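Local coordinates for cell division control protein 45 cdc45 putative (PDB 6CC2), which probably takes part in eukaryotic DNA replication as the Cdc45 component of the CMG (Cdc45-MCM-GINS) replicative helicase, at residues E10-N13 and G14-R18; K40-S43 and M44-E47; V117-T120 and N121-L124; V185-A188 and I189-L193. All blocks are in the same frame, centred on the assembly; numbering follows the deposited sequence.

Contact 1. Residues E10-N13 and G14-R18; sequences ELYN and GLRNR
Tyr12 carries CG opposite its backbone N (chi1 -153°), and Arg16, which sets out beside its own N, then bends at chi3 (-81°), so that ring and guanidinium meet one turn apart on alpha-helix 8-20, beside the parallel sheet of a probably DHH-type domain, as in RecJ. The planes stand 66° apart. The tyrosine presents its edge: Tyr12 CD1 lies over the centre of the guanidinium face, 3.4 Å from Arg16 CZ. This is ring edge against guanidinium face, unlike a cation-pi stack. What fixes the rotation of the guanidinium is a hydrogen bond near its plane, Arg16 NH2 to Asn13 OD1 at 2.8 Å. An amide thus holds its rim, and the ring edge packs against one face. On the buried side of the helix, Leu15 CD1 touches both Leu11 CD2 and Tyr12 CD2, each at 3.9 Å; helix 33-48 packs there through Phe46, and Tyr12 OH bonds to Asp49. Arg18 doubles back along the helix, its guanidinium face above Gly14 O and its NE and NH1 also bonded to His78 and Thr79. A water completes the link, donating to Leu11 O at 2.7 Å and accepting from Arg18 NH1 at 2.8 Å.

Contact 2. Residues K40-S43 and M44-E47; sequences KILS and MMFE. With EDO (1,2-ethanediol), chain J.
Phe46 lays one face of its ring against the carbonyl oxygen of Leu42: Leu42 O sits 3.2 Å above the ring plane, displaced toward the rim near Phe46 CG. A chi2 of -14° turns the ring into this position. The oxygen that accepts the helical bond from Phe46 N, at 2.9 Å, is thus the one that rests against the ring, and Leu42 CB lies over the same face, 4.0 Å from Phe46 CE2.

A carbonyl with two hydrogen-bond donors is Lys40 O. Ser43 OG, held between its backbone N and carbonyl carbon (chi1 71°), donates to Lys40 O at 2.6 Å, and Met44 N donates to it at 2.9 Å; both come from the same face of the carbonyl plane. A water donates to Ser43 OG at 3.1 Å and accepts from Lys40 NZ at 2.9 Å. That water probably reaches the carboxylate of Glu47 too, but OE2 is too close in the model to an ethanediol, probably from the crystallisation liquor, so its place is uncertain. Lys40 NZ has another partner in Ser386.

On the opposite, apolar flank, the selenomethionine Met45 brings CE to 3.7 Å from Leu42 CD2. Helix 182-192 packs on this Met45 flank, and helix 374-385 on the flank of Lys40 and Ser43. Between them, helix 33-48 is the linking helix of a beta-alpha-beta crossover, joining strands 24-29 and 53-57 of the parallel sheet.

Contact 3. Residues V117-T120 and N121-L124; sequences VTNT and NIGL
Asn119 and Asn121 meet in a type I beta turn, Asn119 to Ile122, that carries the chain from helix 114-118 into strand 122-125 of the parallel sheet. The end-to-end directions of 117-120 and 121-124 differ by 144°, so the chain nearly doubles back. Its tight part centres on Asn119, the first residue to leave helical geometry. A chi1 of -170° swings the Asn119 amide away from its own N and over the turn, where OD1 accepts from Asn121 N at 2.7 Å, in the carbonyl plane of the amide: an Asx turn superposed on the beta turn. The turn's own closing bond, Ile122 N to Asn119 O, is weak at 3.3 Å, so the side chain makes the shorter link. Ile122 packs crosswise beneath the amide, its CD1 3.7 Å from Asn119 ND2 and 3.8 Å from Asn119 CB.

The other side is looser. Thr120 is exposed at the corner, and the side chain of Asn121 is poorly ordered. Asn119, Ile122 and Leu124 make backbone hydrogen bonds with Met1 of the same chain, and Gly123 with Val103 and Ile105 of strand 102-106. Farther from the corner the helix and strand separate. There the side chains of Val117 and Leu124 meet at about a right angle, with Asn116 of the same helix also against Leu124: Leu124 CD1 lies 3.8 Å from Val117 CG2 and 3.9 Å from Val117 CA.

Contact 4. Residues V185-A188 and I189-L193; sequences VALA and IAKKL
Val185 opens the run by accepting from Ile189 N at 3.0 Å, one of a series of i to i+4 bonds in the final turns of alpha-helix 182-192. Ile189 also rests its side chain on that carbonyl: because CG1 leads back beside the backbone N (chi1 -64°), it comes to 3.4 Å from Val185 O, and the isoleucine goes on to pack against Phe8 of helix 8-20. One residue along, Ala186 O takes Ala190 N at 3.1 Å. These two small methyls belong to the flank facing helix 33-48, where Ala186 meets Ile41 and Leu42, and Ala190 meets Met45; with such short side chains the two helices can approach closely.

Leu187 lies on the next flank, toward Met200 and Tyr201 of helix 199-213. Its carbonyl bonds to Lys191 N at 3.0 Å, and the aliphatic part of the lysine runs over it, Lys191 CG being 3.3 Å from Leu187 O. Lys191 CD reaches only 4.2 Å from Leu187 CG before bends at chi3 and chi4 carry NZ away to Asn232.

Ala188, on the more open side, accepts from Lys192 N at 3.0 Å, while the lysine's chain leads off from the helix. The helical geometry ends just after, at Leu193, whose N still donates to Ile189 O at 3.0 Å.

Overall arrangement
Along the chain the contacts come in series, 1 to 4, each within one continuous stretch. Contacts 1, 2 and 4 lie on helices 8-20, 33-48 and 182-192, which pack together: the centres of contacts 2 and 4 are about 11 Å apart, those of 1 and 2 about 14 Å. Tyr12 touches Phe46 of helix 33-48 and Leu193, past the end of helix 182-192, while Met45 SE meets Ala190 CA at 3.7 Å. Contact 3 stands apart, 17 to 23 Å from the others by centres, where the chain enters strand 122-125 of the parallel sheet. By this packing, helix 182-192 probably belongs with the N-terminal parallel-sheet domain, consistent with the RecJ-like relationship of Cdc45.

Contact 1. Residues E10-N13 and G14-R18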
ATOM      1  N   GLU A  10      22.135 -19.279 -11.719  1.00 39.16           N
ATOM      2  CA  GLU A  10      21.660 -19.850 -12.973  1.00 39.44           C
ATOM      3  C   GLU A  10      20.577 -18.978 -13.599  1.00 33.21           C
ATOM      4  O   GLU A  10      20.529 -18.803 -14.823  1.00 35.49           O
ATOM      5  CB  GLU A  10      21.144 -21.267 -12.725  1.00 48.03           C
ATOM      6  CG  GLU A  10      20.627 -21.974 -13.970  1.00 67.45           C
ATOM      7  CD  GLU A  10      20.095 -23.363 -13.675  1.00 82.88           C
ATOM      8  OE1 GLU A  10      20.342 -23.874 -12.562  1.00 87.15           O
ATOM      9  OE2 GLU A  10      19.427 -23.942 -14.556  1.00 89.23           O
ATOM     10  N   LEU A  11      19.691 -18.410 -12.773  1.00 28.75           N
ATOM     11  CA  LEU A  11      18.627 -17.563 -13.290  1.00 31.69           C
ATOM     12  C   LEU A  11      19.197 -16.349 -14.004  1.00 33.52           C
ATOM     13  O   LEU A  11      18.816 -16.045 -15.142  1.00 31.60           O
ATOM     14  CB  LEU A  11      17.707 -17.143 -12.143  1.00 32.15           C
ATOM     15  CG  LEU A  11      16.381 -16.471 -12.512  1.00 31.76           C
ATOM     16  CD1 LEU A  11      15.374 -16.579 -11.365  1.00 29.87           C
ATOM     17  CD2 LEU A  11      16.584 -15.015 -12.901  1.00 32.10           C
ATOM     18  N   TYR A  12      20.116 -15.638 -13.349  1.00 32.64           N
ATOM     19  CA  TYR A  12      20.641 -14.399 -13.911  1.00 30.85           C
ATOM     20  C   TYR A  12      21.548 -14.652 -15.113  1.00 30.55           C
ATOM     21  O   TYR A  12      21.565 -13.839 -16.043  1.00 32.69           O
ATOM     22  CB  TYR A  12      21.393 -13.615 -12.820  1.00 35.00           C
ATOM     23  CG  TYR A  12      21.415 -12.129 -13.071  1.00 30.69           C
ATOM     24  CD1 TYR A  12      22.418 -11.549 -13.843  1.00 32.37           C
ATOM     25  CD2 TYR A  12      20.441 -11.310 -12.547  1.00 26.05           C
ATOM     26  CE1 TYR A  12      22.424 -10.188 -14.087  1.00 31.97           C
ATOM     27  CE2 TYR A  12      20.442  -9.953 -12.780  1.00 27.23           C
ATOM     28  CZ  TYR A  12      21.435  -9.400 -13.549  1.00 29.82           C
ATOM     29  OH  TYR A  12      21.437  -8.040 -13.776  1.00 33.17           O
ATOM     30  N   ASN A  13      22.312 -15.742 -15.102  1.00 30.03           N
ATOM     31  CA  ASN A  13      23.071 -16.118 -16.289  1.00 34.54           C
ATOM     32  C   ASN A  13      22.143 -16.290 -17.487  1.00 34.90           C
ATOM     33  O   ASN A  13      22.503 -15.942 -18.620  1.00 35.94           O
ATOM     34  CB  ASN A  13      23.854 -17.402 -16.036  1.00 38.04           C
ATOM     35  CG  ASN A  13      25.109 -17.171 -15.223  1.00 43.61           C
ATOM     36  OD1 ASN A  13      25.598 -16.045 -15.120  1.00 49.49           O
ATOM     37  ND2 ASN A  13      25.652 -18.241 -14.659  1.00 45.69           N
ATOM     38  N   GLY A  14      20.947 -16.835 -17.254  1.00 34.44           N
ATOM     39  CA  GLY A  14      19.981 -16.967 -18.333  1.00 33.82           C
ATOM     40  C   GLY A  14      19.534 -15.621 -18.863  1.00 32.19           C
ATOM     41  O   GLY A  14      19.441 -15.420 -20.077  1.00 35.58           O
ATOM     42  N   LEU A  15      19.276 -14.672 -17.959  1.00 27.91           N
ATOM     43  CA  LEU A  15      18.934 -13.322 -18.386  1.00 28.08           C
ATOM     44  C   LEU A  15      20.046 -12.727 -19.230  1.00 30.23           C
ATOM     45  O   LEU A  15      19.805 -12.182 -20.318  1.00 31.86           O
ATOM     46  CB  LEU A  15      18.671 -12.443 -17.161  1.00 26.52           C
ATOM     47  CG  LEU A  15      17.570 -12.848 -16.204  1.00 27.85           C
ATOM     48  CD1 LEU A  15      17.557 -11.854 -15.047  1.00 28.90           C
ATOM     49  CD2 LEU A  15      16.198 -12.869 -16.875  1.00 31.15           C
ATOM     50  N   ARG A  16      21.289 -12.834 -18.754  1.00 30.83           N
ATOM     51  CA  ARG A  16      22.422 -12.302 -19.504  1.00 36.10           C
ATOM     52  C   ARG A  16      22.553 -12.961 -20.874  1.00 38.43           C
ATOM     53  O   ARG A  16      22.744 -12.276 -21.883  1.00 41.15           O
ATOM     54  CB  ARG A  16      23.710 -12.481 -18.703  1.00 45.41           C
ATOM     55  CG  ARG A  16      23.922 -11.460 -17.600  1.00 50.83           C
ATOM     56  CD  ARG A  16      25.306 -11.621 -16.955  1.00 69.19           C
ATOM     57  NE  ARG A  16      25.329 -12.697 -15.965  1.00 86.64           N
ATOM     58  CZ  ARG A  16      25.540 -12.526 -14.657  1.00 94.40           C
ATOM     59  NH1 ARG A  16      25.770 -11.317 -14.155  1.00 98.37           N
ATOM     60  NH2 ARG A  16      25.530 -13.576 -13.847  1.00 92.40           N
ATOM     61  N   ASN A  17      22.477 -14.292 -20.926  1.00 37.40           N
ATOM     62  CA  ASN A  17      22.636 -14.991 -22.197  1.00 43.71           C
ATOM     63  C   ASN A  17      21.539 -14.613 -23.182  1.00 41.80           C
ATOM     64  O   ASN A  17      21.808 -14.401 -24.373  1.00 43.04           O
ATOM     65  CB  ASN A  17      22.650 -16.498 -21.971  1.00 47.77           C
ATOM     66  CG  ASN A  17      23.954 -16.974 -21.380  1.00 58.56           C
ATOM     67  OD1 ASN A  17      24.943 -16.244 -21.381  1.00 53.54           O
ATOM     68  ND2 ASN A  17      23.967 -18.201 -20.874  1.00 69.54           N
ATOM     69  N   ARG A  18      20.293 -14.545 -22.713  1.00 38.23           N
ATOM     70  CA  ARG A  18      19.200 -14.174 -23.606  1.00 38.31           C
ATOM     71  C   ARG A  18      19.249 -12.696 -23.948  1.00 39.06           C
ATOM     72  O   ARG A  18      18.801 -12.298 -25.028  1.00 45.18           O
ATOM     73  CB  ARG A  18      17.865 -14.566 -22.981  1.00 37.51           C
ATOM     74  CG  ARG A  18      17.739 -16.074 -22.759  1.00 36.25           C
ATOM     75  CD  ARG A  18      16.313 -16.475 -22.338  1.00 36.41           C
ATOM     76  NE  ARG A  18      15.882 -15.923 -21.059  1.00 36.57           N
ATOM     77  CZ  ARG A  18      16.112 -16.482 -19.870  1.00 37.64           C
ATOM     78  NH1 ARG A  18      15.642 -15.889 -18.774  1.00 34.21           N
ATOM     79  NH2 ARG A  18      16.817 -17.609 -19.768  1.00 39.95           N
TER
HETATM   80  O   HOH W   1      16.734 -17.121 -16.476  1.00 27.00           O

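Contact 2. Residues K40-S43 and M44-E47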
ATOM      1  N   LYS A  40      12.495  -1.394  -8.993  1.00 19.38           N
ATOM      2  CA  LYS A  40      13.661  -0.510  -8.937  1.00 17.44           C
ATOM      3  C   LYS A  40      14.940  -1.302  -8.697  1.00 18.86           C
ATOM      4  O   LYS A  40      15.947  -1.117  -9.405  1.00 20.25           O
ATOM      5  CB  LYS A  40      13.447   0.539  -7.822  1.00 19.10           C
ATOM      6  CG  LYS A  40      14.621   1.476  -7.568  1.00 21.05           C
ATOM      7  CD  LYS A  40      14.946   2.302  -8.781  1.00 22.01           C
ATOM      8  CE  LYS A  40      16.047   3.305  -8.498  1.00 25.58           C
ATOM      9  NZ  LYS A  40      16.368   4.128  -9.720  1.00 26.03           N
ATOM     10  N   ILE A  41      14.911  -2.210  -7.720  1.00 19.32           N
ATOM     11  CA  ILE A  41      16.115  -2.962  -7.369  1.00 20.50           C
ATOM     12  C   ILE A  41      16.536  -3.880  -8.513  1.00 22.24           C
ATOM     13  O   ILE A  41      17.717  -3.963  -8.870  1.00 23.41           O
ATOM     14  CB  ILE A  41      15.873  -3.740  -6.054  1.00 20.55           C
ATOM     15  CG1 ILE A  41      15.756  -2.745  -4.900  1.00 20.58           C
ATOM     16  CG2 ILE A  41      17.002  -4.719  -5.794  1.00 22.85           C
ATOM     17  CD1 ILE A  41      15.437  -3.381  -3.538  1.00 19.95           C
ATOM     18  N   LEU A  42      15.571  -4.604  -9.100  1.00 20.05           N
ATOM     19  CA  LEU A  42      15.880  -5.389 -10.287  1.00 20.01           C
ATOM     20  C   LEU A  42      16.410  -4.503 -11.403  1.00 20.82           C
ATOM     21  O   LEU A  42      17.364  -4.868 -12.116  1.00 22.83           O
ATOM     22  CB  LEU A  42      14.657  -6.157 -10.759  1.00 20.00           C
ATOM     23  CG  LEU A  42      14.131  -7.211  -9.780  1.00 22.04           C
ATOM     24  CD1 LEU A  42      12.754  -7.683 -10.260  1.00 22.61           C
ATOM     25  CD2 LEU A  42      15.084  -8.373  -9.621  1.00 26.63           C
ATOM     26  N   SER A  43      15.790  -3.340 -11.605  1.00 23.87           N
ATOM     27  CA  SER A  43      16.195  -2.505 -12.727  1.00 25.84           C
ATOM     28  C   SER A  43      17.610  -1.979 -12.556  1.00 25.63           C
ATOM     29  O   SER A  43      18.312  -1.764 -13.545  1.00 27.42           O
ATOM     30  CB  SER A  43      15.209  -1.355 -12.912  1.00 27.00           C
ATOM     31  OG  SER A  43      15.352  -0.413 -11.860  1.00 31.31           O
HETATM   32  N   MSE A  44      18.059  -1.775 -11.327  1.00 25.70           N
HETATM   33  CA  MSE A  44      19.420  -1.318 -11.083  1.00 27.99           C
HETATM   34  C   MSE A  44      20.448  -2.354 -11.531  1.00 29.79           C
HETATM   35  O   MSE A  44      21.471  -2.010 -12.118  1.00 30.41           O
HETATM   36  CB  MSE A  44      19.625  -0.998  -9.602  1.00 27.07           C
HETATM   37  CG  MSE A  44      18.811   0.180  -9.140  1.00 28.53           C
HETATM   38 SE   MSE A  44      18.686   0.243  -7.203  1.00 31.13          SE
HETATM   39  CE  MSE A  44      20.514   0.840  -6.785  1.00 27.85           C
HETATM   40  N   MSE A  45      20.179  -3.619 -11.212  1.00 27.56           N
HETATM   41  CA  MSE A  45      21.031  -4.719 -11.652  1.00 27.88           C
HETATM   42  C   MSE A  45      21.001  -4.823 -13.167  1.00 26.48           C
HETATM   43  O   MSE A  45      22.040  -4.928 -13.804  1.00 28.29           O
HETATM   44  CB  MSE A  45      20.565  -6.029 -11.023  1.00 28.69           C
HETATM   45  CG  MSE A  45      20.819  -6.108  -9.528  1.00 34.16           C
HETATM   46 SE   MSE A  45      20.407  -7.880  -8.865  1.00 35.35          SE
HETATM   47  CE  MSE A  45      18.532  -7.576  -8.410  1.00 28.24           C
ATOM     48  N   PHE A  46      19.792  -4.810 -13.737  1.00 25.70           N
ATOM     49  CA  PHE A  46      19.660  -4.926 -15.188  1.00 26.53           C
ATOM     50  C   PHE A  46      20.396  -3.807 -15.910  1.00 28.49           C
ATOM     51  O   PHE A  46      21.092  -4.061 -16.906  1.00 31.96           O
ATOM     52  CB  PHE A  46      18.184  -4.914 -15.584  1.00 27.79           C
ATOM     53  CG  PHE A  46      17.387  -6.077 -15.071  1.00 27.24           C
ATOM     54  CD1 PHE A  46      18.004  -7.205 -14.552  1.00 24.53           C
ATOM     55  CD2 PHE A  46      15.997  -6.030 -15.094  1.00 26.38           C
ATOM     56  CE1 PHE A  46      17.255  -8.264 -14.084  1.00 21.25           C
ATOM     57  CE2 PHE A  46      15.255  -7.096 -14.635  1.00 24.37           C
ATOM     58  CZ  PHE A  46      15.895  -8.217 -14.149  1.00 21.91           C
ATOM     59  N   GLU A  47      20.266  -2.568 -15.429  1.00 28.95           N
ATOM     60  CA  GLU A  47      20.978  -1.450 -16.036  1.00 34.58           C
ATOM     61  C   GLU A  47      22.483  -1.693 -16.040  1.00 36.85           C
ATOM     62  O   GLU A  47      23.157  -1.512 -17.064  1.00 37.86           O
ATOM     63  CB  GLU A  47      20.667  -0.153 -15.294  1.00 47.98           C
ATOM     64  CG  GLU A  47      19.272   0.398 -15.499  1.00 69.06           C
ATOM     65  CD  GLU A  47      18.976   1.566 -14.569  1.00 83.49           C
ATOM     66  OE1 GLU A  47      19.932   2.245 -14.136  1.00 87.84           O
ATOM     67  OE2 GLU A  47      17.788   1.797 -14.260  1.00 86.80           O
TER
HETATM   68  C1  EDO J 609      13.647   2.168 -15.619  1.00 47.90           C
HETATM   69  O1  EDO J 609      13.142   0.988 -16.259  1.00 38.63           O
HETATM   70  C2  EDO J 609      15.024   1.872 -15.044  1.00 59.98           C
HETATM   71  O2  EDO J 609      15.880   1.371 -16.080  1.00 61.43           O
HETATM   72  O   HOH W   2      16.958   2.267 -11.844  1.00 35.06           O

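Contact 3. Residues V117-T120 and N121-L124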
ATOM      1  N   VAL A 117       3.181 -24.198  -8.086  1.00 27.74           N
ATOM      2  CA  VAL A 117       4.313 -24.826  -7.423  1.00 28.76           C
ATOM      3  C   VAL A 117       4.797 -26.034  -8.210  1.00 29.33           C
ATOM      4  O   VAL A 117       6.004 -26.274  -8.318  1.00 33.39           O
ATOM      5  CB  VAL A 117       3.943 -25.215  -5.978  1.00 34.34           C
ATOM      6  CG1 VAL A 117       5.078 -25.976  -5.323  1.00 35.41           C
ATOM      7  CG2 VAL A 117       3.594 -23.986  -5.162  1.00 35.09           C
ATOM      8  N   THR A 118       3.872 -26.835  -8.744  1.00 30.08           N
ATOM      9  CA  THR A 118       4.267 -28.062  -9.421  1.00 34.44           C
ATOM     10  C   THR A 118       4.662 -27.847 -10.880  1.00 35.64           C
ATOM     11  O   THR A 118       5.222 -28.762 -11.488  1.00 37.46           O
ATOM     12  CB  THR A 118       3.137 -29.097  -9.348  1.00 39.20           C
ATOM     13  OG1 THR A 118       1.964 -28.575  -9.971  1.00 39.81           O
ATOM     14  CG2 THR A 118       2.830 -29.446  -7.903  1.00 40.65           C
ATOM     15  N   ASN A 119       4.407 -26.673 -11.441  1.00 32.07           N
ATOM     16  CA  ASN A 119       4.731 -26.392 -12.833  1.00 31.74           C
ATOM     17  C   ASN A 119       6.212 -26.052 -12.950  1.00 33.31           C
ATOM     18  O   ASN A 119       6.672 -25.046 -12.394  1.00 32.84           O
ATOM     19  CB  ASN A 119       3.871 -25.241 -13.339  1.00 30.49           C
ATOM     20  CG  ASN A 119       3.972 -25.047 -14.844  1.00 32.93           C
ATOM     21  OD1 ASN A 119       5.059 -25.120 -15.423  1.00 35.67           O
ATOM     22  ND2 ASN A 119       2.832 -24.823 -15.483  1.00 34.56           N
ATOM     23  N   THR A 120       6.954 -26.872 -13.695  1.00 35.47           N
ATOM     24  CA  THR A 120       8.382 -26.623 -13.848  1.00 33.41           C
ATOM     25  C   THR A 120       8.688 -25.382 -14.676  1.00 33.85           C
ATOM     26  O   THR A 120       9.851 -24.955 -14.700  1.00 36.97           O
ATOM     27  CB  THR A 120       9.067 -27.845 -14.489  1.00 38.11           C
ATOM     28  OG1 THR A 120       8.340 -28.242 -15.657  1.00 38.97           O
ATOM     29  CG2 THR A 120       9.114 -29.002 -13.515  1.00 47.80           C
ATOM     30  N   ASN A 121       7.696 -24.802 -15.341  1.00 32.11           N
ATOM     31  CA  ASN A 121       7.891 -23.645 -16.209  1.00 37.53           C
ATOM     32  C   ASN A 121       7.480 -22.335 -15.550  1.00 34.24           C
ATOM     33  O   ASN A 121       7.477 -21.297 -16.207  1.00 36.09           O
ATOM     34  CB  ASN A 121       7.104 -23.834 -17.507  1.00 59.99           C
ATOM     35  CG  ASN A 121       7.783 -23.188 -18.695  1.00 87.38           C
ATOM     36  OD1 ASN A 121       7.687 -21.976 -18.902  1.00 87.50           O
ATOM     37  ND2 ASN A 121       8.475 -23.998 -19.490  1.00106.01           N
ATOM     38  N   ILE A 122       7.130 -22.362 -14.272  1.00 29.49           N
ATOM     39  CA  ILE A 122       6.768 -21.173 -13.519  1.00 26.32           C
ATOM     40  C   ILE A 122       7.759 -21.058 -12.368  1.00 29.80           C
ATOM     41  O   ILE A 122       7.859 -21.968 -11.536  1.00 39.00           O
ATOM     42  CB  ILE A 122       5.320 -21.233 -13.012  1.00 27.42           C
ATOM     43  CG1 ILE A 122       4.357 -21.289 -14.194  1.00 33.01           C
ATOM     44  CG2 ILE A 122       5.004 -20.004 -12.130  1.00 28.78           C
ATOM     45  CD1 ILE A 122       2.920 -21.568 -13.822  1.00 38.21           C
ATOM     46  N   GLY A 123       8.515 -19.965 -12.348  1.00 27.07           N
ATOM     47  CA  GLY A 123       9.531 -19.772 -11.334  1.00 25.04           C
ATOM     48  C   GLY A 123       9.068 -18.869 -10.203  1.00 25.70           C
ATOM     49  O   GLY A 123       9.086 -17.640 -10.342  1.00 25.32           O
ATOM     50  N   LEU A 124       8.635 -19.471  -9.096  1.00 28.55           N
ATOM     51  CA  LEU A 124       8.235 -18.731  -7.904  1.00 24.27           C
ATOM     52  C   LEU A 124       9.473 -18.405  -7.076  1.00 25.63           C
ATOM     53  O   LEU A 124      10.055 -19.287  -6.443  1.00 26.92           O
ATOM     54  CB  LEU A 124       7.239 -19.553  -7.087  1.00 24.34           C
ATOM     55  CG  LEU A 124       5.916 -19.911  -7.718  1.00 28.62           C
ATOM     56  CD1 LEU A 124       5.280 -21.093  -7.004  1.00 26.22           C
ATOM     57  CD2 LEU A 124       4.979 -18.700  -7.683  1.00 35.13           C
TER

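Contact 4. Residues V185-A188 and I189-L193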
ATOM      1  N   VAL A 185      12.990  -9.517  -1.550  1.00 20.31           N
ATOM      2  CA  VAL A 185      13.447 -10.612  -2.397  1.00 21.88           C
ATOM      3  C   VAL A 185      14.419 -10.096  -3.452  1.00 22.26           C
ATOM      4  O   VAL A 185      15.436 -10.738  -3.742  1.00 21.90           O
ATOM      5  CB  VAL A 185      12.253 -11.334  -3.041  1.00 25.00           C
ATOM      6  CG1 VAL A 185      12.752 -12.378  -4.060  1.00 27.43           C
ATOM      7  CG2 VAL A 185      11.398 -12.006  -1.994  1.00 25.33           C
ATOM      8  N   ALA A 186      14.115  -8.944  -4.058  1.00 21.83           N
ATOM      9  CA  ALA A 186      15.035  -8.378  -5.046  1.00 20.20           C
ATOM     10  C   ALA A 186      16.384  -8.066  -4.406  1.00 19.69           C
ATOM     11  O   ALA A 186      17.447  -8.350  -4.996  1.00 19.96           O
ATOM     12  CB  ALA A 186      14.437  -7.128  -5.681  1.00 17.52           C
ATOM     13  N   LEU A 187      16.362  -7.509  -3.197  1.00 19.53           N
ATOM     14  CA  LEU A 187      17.589  -7.270  -2.436  1.00 20.26           C
ATOM     15  C   LEU A 187      18.328  -8.570  -2.172  1.00 20.78           C
ATOM     16  O   LEU A 187      19.566  -8.624  -2.261  1.00 22.22           O
ATOM     17  CB  LEU A 187      17.269  -6.574  -1.112  1.00 20.14           C
ATOM     18  CG  LEU A 187      18.447  -6.370  -0.161  1.00 24.70           C
ATOM     19  CD1 LEU A 187      19.494  -5.399  -0.736  1.00 29.42           C
ATOM     20  CD2 LEU A 187      17.913  -5.854   1.195  1.00 25.97           C
ATOM     21  N   ALA A 188      17.585  -9.647  -1.890  1.00 21.79           N
ATOM     22  CA  ALA A 188      18.225 -10.941  -1.649  1.00 23.64           C
ATOM     23  C   ALA A 188      18.924 -11.467  -2.899  1.00 22.48           C
ATOM     24  O   ALA A 188      19.990 -12.072  -2.797  1.00 24.58           O
ATOM     25  CB  ALA A 188      17.193 -11.953  -1.151  1.00 24.87           C
ATOM     26  N   ILE A 189      18.332 -11.264  -4.080  1.00 20.91           N
ATOM     27  CA  ILE A 189      18.994 -11.644  -5.327  1.00 24.17           C
ATOM     28  C   ILE A 189      20.299 -10.878  -5.477  1.00 21.57           C
ATOM     29  O   ILE A 189      21.337 -11.451  -5.800  1.00 23.54           O
ATOM     30  CB  ILE A 189      18.064 -11.401  -6.534  1.00 23.96           C
ATOM     31  CG1 ILE A 189      16.832 -12.316  -6.442  1.00 25.05           C
ATOM     32  CG2 ILE A 189      18.825 -11.604  -7.830  1.00 25.88           C
ATOM     33  CD1 ILE A 189      15.736 -11.966  -7.439  1.00 24.78           C
ATOM     34  N   ALA A 190      20.254  -9.565  -5.260  1.00 23.05           N
ATOM     35  CA  ALA A 190      21.452  -8.748  -5.441  1.00 25.01           C
ATOM     36  C   ALA A 190      22.567  -9.175  -4.485  1.00 24.93           C
ATOM     37  O   ALA A 190      23.732  -9.225  -4.871  1.00 26.36           O
ATOM     38  CB  ALA A 190      21.109  -7.276  -5.243  1.00 24.23           C
ATOM     39  N   LYS A 191      22.213  -9.510  -3.241  1.00 23.94           N
ATOM     40  CA  LYS A 191      23.211  -9.917  -2.263  1.00 26.65           C
ATOM     41  C   LYS A 191      23.845 -11.238  -2.658  1.00 27.01           C
ATOM     42  O   LYS A 191      25.068 -11.392  -2.599  1.00 29.03           O
ATOM     43  CB  LYS A 191      22.570 -10.032  -0.881  1.00 30.10           C
ATOM     44  CG  LYS A 191      22.191  -8.695  -0.254  1.00 37.27           C
ATOM     45  CD  LYS A 191      21.578  -8.859   1.140  1.00 42.91           C
ATOM     46  CE  LYS A 191      22.477  -9.646   2.089  1.00 47.33           C
ATOM     47  NZ  LYS A 191      23.871  -9.119   2.143  1.00 50.43           N
ATOM     48  N   LYS A 192      23.015 -12.208  -3.065  1.00 28.20           N
ATOM     49  CA  LYS A 192      23.541 -13.521  -3.441  1.00 30.28           C
ATOM     50  C   LYS A 192      24.479 -13.418  -4.633  1.00 28.53           C
ATOM     51  O   LYS A 192      25.476 -14.161  -4.732  1.00 31.78           O
ATOM     52  CB  LYS A 192      22.380 -14.466  -3.745  1.00 29.80           C
ATOM     53  CG  LYS A 192      22.803 -15.872  -4.184  1.00 33.50           C
ATOM     54  CD  LYS A 192      23.582 -16.602  -3.087  1.00 37.81           C
ATOM     55  CE  LYS A 192      23.798 -18.059  -3.451  1.00 46.18           C
ATOM     56  NZ  LYS A 192      24.428 -18.820  -2.338  1.00 51.78           N
ATOM     57  N   LEU A 193      24.174 -12.512  -5.559  1.00 27.35           N
ATOM     58  CA  LEU A 193      24.959 -12.388  -6.792  1.00 30.37           C
ATOM     59  C   LEU A 193      26.090 -11.367  -6.685  1.00 30.25           C
ATOM     60  O   LEU A 193      26.735 -11.068  -7.704  1.00 29.65           O
ATOM     61  CB  LEU A 193      24.036 -12.006  -7.949  1.00 31.30           C
ATOM     62  CG  LEU A 193      22.914 -13.003  -8.252  1.00 34.31           C
ATOM     63  CD1 LEU A 193      22.003 -12.464  -9.354  1.00 39.42           C
ATOM     64  CD2 LEU A 193      23.501 -14.349  -8.665  1.00 32.86           C
TER